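Long-range contacts in thiosulfate sulfurtransferase TUM1 (Saccharomyces cerevisiae, PDB 3UTN), which passes persulfide sulfur from NFS1 to UBA4 for 2-thiolation of the tRNA wobble uridine, and also has thiosulfate sulfurtransferase activity: residues G240-P245 and H258-K263; Q235-G240 and K263-F268. All coordinates share one frame; numbering follows the deposited sequence.

How the interactions relate
Both contacts close the same connection of the C-terminal rhodanese domain, the one running from strand 234-236 to helix 255-267, and interaction 1 is nested inside the loop that interaction 2 closes. They share Gly240 and Lys263, and their centres lie about 8 Å apart. Ser241 and Leu242 join them: Ser241 CB is 3.4 Å from Phe268 CE2, Leu242 CD2 is 3.5 Å from Ala264 CB, and Leu242 CD1 is 3.6 Å from Leu237 CD2. Cys282, which carries the persulfide intermediate, is close but separate, its side chain about 11 Å from that of Leu242 and about 9 Å from that of Pro238.

Interaction 1 of 2, residues G240-P245 and H258-K263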
ATOM      1  N   GLY A 240      11.271  -1.312   1.710  1.00 23.44           N
ATOM      2  CA  GLY A 240      11.912  -2.407   2.424  1.00 24.78           C
ATOM      3  C   GLY A 240      12.630  -1.934   3.670  1.00 24.53           C
ATOM      4  O   GLY A 240      12.753  -2.676   4.641  1.00 24.98           O
ATOM      5  N   SER A 241      13.079  -0.682   3.647  1.00 24.61           N
ATOM      6  CA  SER A 241      13.757  -0.091   4.794  1.00 24.99           C
ATOM      7  C   SER A 241      12.811   0.060   5.977  1.00 24.45           C
ATOM      8  O   SER A 241      13.248   0.207   7.106  1.00 23.63           O
ATOM      9  CB  SER A 241      14.343   1.269   4.428  1.00 25.02           C
ATOM     10  OG  SER A 241      13.323   2.249   4.303  1.00 26.29           O
ATOM     11  N   LEU A 242      11.514   0.031   5.709  1.00 24.21           N
ATOM     12  CA  LEU A 242      10.533   0.263   6.752  1.00 23.92           C
ATOM     13  C   LEU A 242       9.857  -1.028   7.183  1.00 23.95           C
ATOM     14  O   LEU A 242       8.981  -1.028   8.036  1.00 24.43           O
ATOM     15  CB  LEU A 242       9.521   1.315   6.300  1.00 23.59           C
ATOM     16  CG  LEU A 242      10.153   2.683   6.040  1.00 23.21           C
ATOM     17  CD1 LEU A 242       9.082   3.697   5.709  1.00 22.72           C
ATOM     18  CD2 LEU A 242      10.945   3.157   7.246  1.00 23.30           C
ATOM     19  N   LEU A 243      10.282  -2.131   6.586  1.00 23.99           N
ATOM     20  CA  LEU A 243       9.755  -3.431   6.937  1.00 24.61           C
ATOM     21  C   LEU A 243      10.869  -4.242   7.539  1.00 26.05           C
ATOM     22  O   LEU A 243      12.033  -4.062   7.178  1.00 25.90           O
ATOM     23  CB  LEU A 243       9.216  -4.140   5.700  1.00 23.69           C
ATOM     24  CG  LEU A 243       8.088  -3.414   4.968  1.00 23.64           C
ATOM     25  CD1 LEU A 243       7.666  -4.221   3.755  1.00 23.43           C
ATOM     26  CD2 LEU A 243       6.911  -3.189   5.903  1.00 23.29           C
ATOM     27  N   ASP A 244      10.526  -5.133   8.458  1.00 28.51           N
ATOM     28  CA  ASP A 244      11.516  -6.072   8.939  1.00 31.54           C
ATOM     29  C   ASP A 244      12.082  -6.815   7.728  1.00 32.83           C
ATOM     30  O   ASP A 244      11.320  -7.290   6.885  1.00 31.63           O
ATOM     31  CB  ASP A 244      10.922  -7.044   9.949  1.00 33.95           C
ATOM     32  CG  ASP A 244      11.888  -8.151  10.310  1.00 35.99           C
ATOM     33  OD1 ASP A 244      12.637  -7.990  11.294  1.00 38.09           O
ATOM     34  OD2 ASP A 244      11.919  -9.164   9.583  1.00 38.16           O
ATOM     35  N   PRO A 245      13.424  -6.893   7.629  1.00 34.84           N
ATOM     36  CA  PRO A 245      14.109  -7.436   6.453  1.00 35.82           C
ATOM     37  C   PRO A 245      13.664  -8.843   6.056  1.00 36.89           C
ATOM     38  O   PRO A 245      13.547  -9.132   4.864  1.00 38.08           O
ATOM     39  CB  PRO A 245      15.577  -7.448   6.879  1.00 36.13           C
ATOM     40  CG  PRO A 245      15.678  -6.341   7.867  1.00 36.63           C
ATOM     41  CD  PRO A 245      14.384  -6.381   8.626  1.00 35.44           C
ATOM     42  N   HIS A 258       9.679   3.596  14.990  1.00 25.90           N
ATOM     43  CA  HIS A 258      10.513   4.792  15.061  1.00 26.75           C
ATOM     44  C   HIS A 258      11.942   4.461  14.825  1.00 26.76           C
ATOM     45  O   HIS A 258      12.597   5.137  14.041  1.00 27.57           O
ATOM     46  CB  HIS A 258      10.315   5.554  16.361  1.00 27.04           C
ATOM     47  CG  HIS A 258       8.911   6.033  16.546  1.00 27.46           C
ATOM     48  ND1 HIS A 258       8.272   5.954  17.719  1.00 28.48           N
ATOM     49  CD2 HIS A 258       8.007   6.569  15.637  1.00 27.90           C
ATOM     50  CE1 HIS A 258       7.024   6.425  17.578  1.00 28.51           C
ATOM     51  NE2 HIS A 258       6.864   6.802  16.302  1.00 28.12           N
ATOM     52  N   ALA A 259      12.428   3.399  15.470  1.00 26.82           N
ATOM     53  CA  ALA A 259      13.800   2.948  15.274  1.00 26.57           C
ATOM     54  C   ALA A 259      13.999   2.598  13.811  1.00 26.46           C
ATOM     55  O   ALA A 259      14.967   3.014  13.188  1.00 26.13           O
ATOM     56  CB  ALA A 259      14.113   1.747  16.156  1.00 26.90           C
ATOM     57  N   THR A 260      13.055   1.847  13.258  1.00 26.36           N
ATOM     58  CA  THR A 260      13.117   1.493  11.855  1.00 26.25           C
ATOM     59  C   THR A 260      13.058   2.734  10.973  1.00 25.70           C
ATOM     60  O   THR A 260      13.894   2.904  10.083  1.00 25.88           O
ATOM     61  CB  THR A 260      11.998   0.515  11.498  1.00 26.08           C
ATOM     62  OG1 THR A 260      12.213  -0.702  12.219  1.00 27.19           O
ATOM     63  CG2 THR A 260      11.998   0.223  10.010  1.00 26.20           C
ATOM     64  N   LEU A 261      12.090   3.606  11.234  1.00 26.46           N
ATOM     65  CA  LEU A 261      11.945   4.825  10.457  1.00 27.02           C
ATOM     66  C   LEU A 261      13.192   5.697  10.548  1.00 28.28           C
ATOM     67  O   LEU A 261      13.763   6.056   9.524  1.00 27.48           O
ATOM     68  CB  LEU A 261      10.703   5.619  10.868  1.00 26.98           C
ATOM     69  CG  LEU A 261      10.484   6.926  10.101  1.00 26.83           C
ATOM     70  CD1 LEU A 261      10.500   6.703   8.594  1.00 26.81           C
ATOM     71  CD2 LEU A 261       9.190   7.596  10.533  1.00 26.33           C
ATOM     72  N   GLU A 262      13.619   6.022  11.766  1.00 29.98           N
ATOM     73  CA  GLU A 262      14.803   6.865  11.932  1.00 31.90           C
ATOM     74  C   GLU A 262      16.034   6.230  11.287  1.00 31.07           C
ATOM     75  O   GLU A 262      16.861   6.935  10.721  1.00 31.77           O
ATOM     76  CB  GLU A 262      15.056   7.237  13.402  1.00 34.73           C
ATOM     77  CG  GLU A 262      15.569   6.100  14.269  1.00 37.83           C
ATOM     78  CD  GLU A 262      16.113   6.551  15.616  1.00 40.37           C
ATOM     79  OE1 GLU A 262      16.480   7.741  15.759  1.00 43.00           O
ATOM     80  OE2 GLU A 262      16.180   5.698  16.532  1.00 41.41           O
ATOM     81  N   LYS A 263      16.135   4.903  11.358  1.00 31.34           N
ATOM     82  CA  LYS A 263      17.232   4.175  10.728  1.00 31.81           C
ATOM     83  C   LYS A 263      17.143   4.323   9.217  1.00 31.43           C
ATOM     84  O   LYS A 263      18.140   4.596   8.555  1.00 29.98           O
ATOM     85  CB  LYS A 263      17.206   2.695  11.123  1.00 33.10           C
ATOM     86  CG  LYS A 263      18.365   1.856  10.608  1.00 34.70           C
ATOM     87  CD  LYS A 263      19.687   2.226  11.276  1.00 37.22           C
ATOM     88  CE  LYS A 263      20.761   1.180  11.010  1.00 37.94           C
ATOM     89  NZ  LYS A 263      20.957   0.913   9.558  1.00 39.19           N
TER
HETATM   90  O   HOH W   1      15.071   1.040   8.514  1.00 24.86           O
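In the beta-alpha-beta crossover from strand 234-236 to strand 278-281 of the C-terminal rhodanese domain, Leu242 and the backbone around it pack against Thr260 and Leu261 of helix 255-267. The 3-10 turn 239-242 brings Leu242 CA within 5.9 Å of Thr260 CA. Thr260 makes the contact with its methyl: CG2 lies 3.6 Å from Leu242 CA and 3.2 Å from Ser241 O. A threonine suits this place because its two branches part company. With OG1 set beside its own backbone N (chi1 -64°), the hydroxyl bonds to Ala256 O one turn back along the helix, and the methyl is left to face the turn.

The two leucines cross at a slant. Leu242 CD2 reaches 3.8 Å from Leu261 CD1 and sits at the same distance from Leu261 CA, resting against the helix backbone as well as the side chain. Both leucines, which are buried, also touch helix 286-297, Leu242 on Ile291 and Ala294, Leu261 on Leu295. Ser241 turns its hydroxyl back to Pro238 O.

A water donates to Thr260 O at 2.7 Å; its link to Ser241 O is too short to trust and remains doubtful. Direct cohesion across the contact therefore comes from van der Waals packing, part of it a methyl against a carbonyl oxygen, with the water a possible polar link between two acceptors that cannot bond each other.

Interaction 2 of 2, residues Q235-G240 and K263-F268; sequences QPLPYG and KALKDF
Phe268 and Pro238 make a CH-pi contact where the C-terminal end of helix 255-267 meets the chain leaving edge strand 234-236, within the beta-alpha-beta crossover of the C-terminal rhodanese domain. Pro238 CD stands 3.4 Å from the centroid of the Phe268 ring, 4° off the ring normal, while CG lies over the same face, above the CE1-CZ bond, 3.4 Å from CE1. Proline suits the place: its CD, next to the ring nitrogen, offers polarised C-H bonds to the pi face. Phe268, the first residue to leave helical geometry, carries CG anti to its carbonyl carbon (chi1 -64°), which sets the ring against the proline CD. An alanine at Phe268 would remove the ring, and is likely to leave Pro238 without its aromatic partner and to open a gap beside Ser241 and Leu212, which also touch the phenylalanine.

Apolar packing continues beside this contact. Pro236 CG approaches Phe268 CB at 4.0 Å. Leu237 starts out directed away from the helix, yet its CD1 comes back to 3.5 Å from Ala264 CB and 4.2 Å from Leu265 CD2. The small alanine lets the leucine branch settle close to the helix backbone, and Phe207 of strand 205-208 touches both leucines.

Polar groups are few at the interface. Pro236 O is buried here without a hydrogen-bond partner, 3.3 Å from Phe268 CB, whereas Phe268 O bonds to Arg326. Within the helix, a salt bridge joins Lys263 NZ to Asp267 one turn on, with OD1 and OD2 each accepting at 2.8 Å through its own syn lone pair.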
ATOM      1  N   GLN A 235      12.509  12.169  -1.411  1.00 24.08           N
ATOM      2  CA  GLN A 235      13.636  11.552  -0.764  1.00 24.77           C
ATOM      3  C   GLN A 235      13.445  10.067  -0.884  1.00 24.40           C
ATOM      4  O   GLN A 235      12.307   9.596  -0.935  1.00 24.69           O
ATOM      5  CB  GLN A 235      13.665  11.939   0.697  1.00 25.02           C
ATOM      6  CG  GLN A 235      13.749  13.427   0.940  1.00 25.30           C
ATOM      7  CD  GLN A 235      13.600  13.721   2.403  1.00 25.61           C
ATOM      8  OE1 GLN A 235      14.525  13.510   3.164  1.00 27.93           O
ATOM      9  NE2 GLN A 235      12.425  14.177   2.808  1.00 25.69           N
ATOM     10  N   PRO A 236      14.553   9.318  -0.942  1.00 24.86           N
ATOM     11  CA  PRO A 236      14.386   7.890  -1.057  1.00 24.85           C
ATOM     12  C   PRO A 236      14.006   7.309   0.288  1.00 25.01           C
ATOM     13  O   PRO A 236      14.688   7.528   1.290  1.00 25.70           O
ATOM     14  CB  PRO A 236      15.771   7.413  -1.473  1.00 24.88           C
ATOM     15  CG  PRO A 236      16.699   8.394  -0.844  1.00 25.21           C
ATOM     16  CD  PRO A 236      15.974   9.706  -0.828  1.00 24.92           C
ATOM     17  N   LEU A 237      12.894   6.599   0.313  1.00 24.74           N
ATOM     18  CA  LEU A 237      12.564   5.806   1.470  1.00 23.96           C
ATOM     19  C   LEU A 237      12.129   4.456   0.933  1.00 23.73           C
ATOM     20  O   LEU A 237      10.943   4.153   0.905  1.00 23.55           O
ATOM     21  CB  LEU A 237      11.481   6.484   2.304  1.00 24.04           C
ATOM     22  CG  LEU A 237      11.342   6.020   3.755  1.00 24.32           C
ATOM     23  CD1 LEU A 237      12.673   6.079   4.496  1.00 25.09           C
ATOM     24  CD2 LEU A 237      10.312   6.884   4.457  1.00 24.71           C
ATOM     25  N   PRO A 238      13.100   3.651   0.462  1.00 23.89           N
ATOM     26  CA  PRO A 238      12.763   2.358  -0.101  1.00 23.45           C
ATOM     27  C   PRO A 238      11.931   1.601   0.908  1.00 23.17           C
ATOM     28  O   PRO A 238      12.311   1.495   2.072  1.00 22.62           O
ATOM     29  CB  PRO A 238      14.126   1.711  -0.316  1.00 24.13           C
ATOM     30  CG  PRO A 238      15.011   2.877  -0.591  1.00 24.51           C
ATOM     31  CD  PRO A 238      14.552   3.890   0.411  1.00 24.50           C
ATOM     32  N   TYR A 239      10.770   1.132   0.470  1.00 23.14           N
ATOM     33  CA  TYR A 239       9.783   0.576   1.381  1.00 23.43           C
ATOM     34  C   TYR A 239      10.357  -0.520   2.271  1.00 23.28           C
ATOM     35  O   TYR A 239       9.982  -0.631   3.432  1.00 23.39           O
ATOM     36  CB  TYR A 239       8.571   0.067   0.608  1.00 23.65           C
ATOM     37  CG  TYR A 239       8.811  -1.204  -0.152  1.00 24.77           C
ATOM     38  CD1 TYR A 239       8.632  -2.442   0.459  1.00 25.55           C
ATOM     39  CD2 TYR A 239       9.215  -1.177  -1.484  1.00 25.30           C
ATOM     40  CE1 TYR A 239       8.840  -3.618  -0.234  1.00 26.53           C
ATOM     41  CE2 TYR A 239       9.431  -2.350  -2.183  1.00 26.49           C
ATOM     42  CZ  TYR A 239       9.239  -3.563  -1.551  1.00 26.88           C
ATOM     43  OH  TYR A 239       9.448  -4.732  -2.231  1.00 29.69           O
ATOM     44  N   GLY A 240      11.271  -1.312   1.710  1.00 23.44           N
ATOM     45  CA  GLY A 240      11.912  -2.407   2.424  1.00 24.78           C
ATOM     46  C   GLY A 240      12.630  -1.934   3.670  1.00 24.53           C
ATOM     47  O   GLY A 240      12.753  -2.676   4.641  1.00 24.98           O
ATOM     48  N   LYS A 263      16.135   4.903  11.358  1.00 31.34           N
ATOM     49  CA  LYS A 263      17.232   4.175  10.728  1.00 31.81           C
ATOM     50  C   LYS A 263      17.143   4.323   9.217  1.00 31.43           C
ATOM     51  O   LYS A 263      18.140   4.596   8.555  1.00 29.98           O
ATOM     52  CB  LYS A 263      17.206   2.695  11.123  1.00 33.10           C
ATOM     53  CG  LYS A 263      18.365   1.856  10.608  1.00 34.70           C
ATOM     54  CD  LYS A 263      19.687   2.226  11.276  1.00 37.22           C
ATOM     55  CE  LYS A 263      20.761   1.180  11.010  1.00 37.94           C
ATOM     56  NZ  LYS A 263      20.957   0.913   9.558  1.00 39.19           N
ATOM     57  N   ALA A 264      15.937   4.157   8.679  1.00 30.86           N
ATOM     58  CA  ALA A 264      15.708   4.340   7.255  1.00 30.15           C
ATOM     59  C   ALA A 264      16.058   5.763   6.857  1.00 29.97           C
ATOM     60  O   ALA A 264      16.752   5.985   5.867  1.00 30.01           O
ATOM     61  CB  ALA A 264      14.270   4.026   6.910  1.00 29.59           C
ATOM     62  N   LEU A 265      15.588   6.726   7.644  1.00 30.42           N
ATOM     63  CA  LEU A 265      15.889   8.132   7.385  1.00 31.26           C
ATOM     64  C   LEU A 265      17.386   8.393   7.474  1.00 32.35           C
ATOM     65  O   LEU A 265      17.926   9.146   6.673  1.00 32.32           O
ATOM     66  CB  LEU A 265      15.129   9.044   8.345  1.00 30.53           C
ATOM     67  CG  LEU A 265      13.601   8.957   8.320  1.00 30.43           C
ATOM     68  CD1 LEU A 265      13.023   9.744   9.482  1.00 30.44           C
ATOM     69  CD2 LEU A 265      13.022   9.422   6.991  1.00 29.33           C
ATOM     70  N   LYS A 266      18.051   7.754   8.434  1.00 33.53           N
ATOM     71  CA  LYS A 266      19.504   7.868   8.568  1.00 35.88           C
ATOM     72  C   LYS A 266      20.206   7.210   7.380  1.00 35.34           C
ATOM     73  O   LYS A 266      21.028   7.840   6.710  1.00 36.00           O
ATOM     74  CB  LYS A 266      19.990   7.259   9.892  1.00 37.67           C
ATOM     75  CG  LYS A 266      21.509   7.193  10.031  1.00 40.81           C
ATOM     76  CD  LYS A 266      21.955   6.404  11.256  1.00 43.07           C
ATOM     77  CE  LYS A 266      21.939   7.259  12.515  1.00 45.40           C
ATOM     78  NZ  LYS A 266      22.466   6.521  13.699  1.00 47.57           N
ATOM     79  N   ASP A 267      19.863   5.947   7.124  1.00 35.31           N
ATOM     80  CA  ASP A 267      20.478   5.154   6.062  1.00 34.91           C
ATOM     81  C   ASP A 267      20.381   5.832   4.709  1.00 34.50           C
ATOM     82  O   ASP A 267      21.341   5.842   3.941  1.00 34.26           O
ATOM     83  CB  ASP A 267      19.830   3.770   5.976  1.00 35.74           C
ATOM     84  CG  ASP A 267      20.176   2.885   7.155  1.00 37.01           C
ATOM     85  OD1 ASP A 267      21.161   3.176   7.865  1.00 37.86           O
ATOM     86  OD2 ASP A 267      19.455   1.890   7.376  1.00 37.64           O
ATOM     87  N   PHE A 268      19.214   6.397   4.426  1.00 34.07           N
ATOM     88  CA  PHE A 268      18.966   7.006   3.133  1.00 34.35           C
ATOM     89  C   PHE A 268      19.110   8.512   3.183  1.00 35.09           C
ATOM     90  O   PHE A 268      18.693   9.213   2.261  1.00 36.15           O
ATOM     91  CB  PHE A 268      17.607   6.553   2.590  1.00 32.27           C
ATOM     92  CG  PHE A 268      17.557   5.085   2.314  1.00 31.68           C
ATOM     93  CD1 PHE A 268      18.092   4.571   1.140  1.00 31.43           C
ATOM     94  CD2 PHE A 268      17.031   4.205   3.252  1.00 31.31           C
ATOM     95  CE1 PHE A 268      18.080   3.208   0.891  1.00 31.21           C
ATOM     96  CE2 PHE A 268      17.015   2.845   3.009  1.00 30.60           C
ATOM     97  CZ  PHE A 268      17.540   2.343   1.828  1.00 30.75           C
TER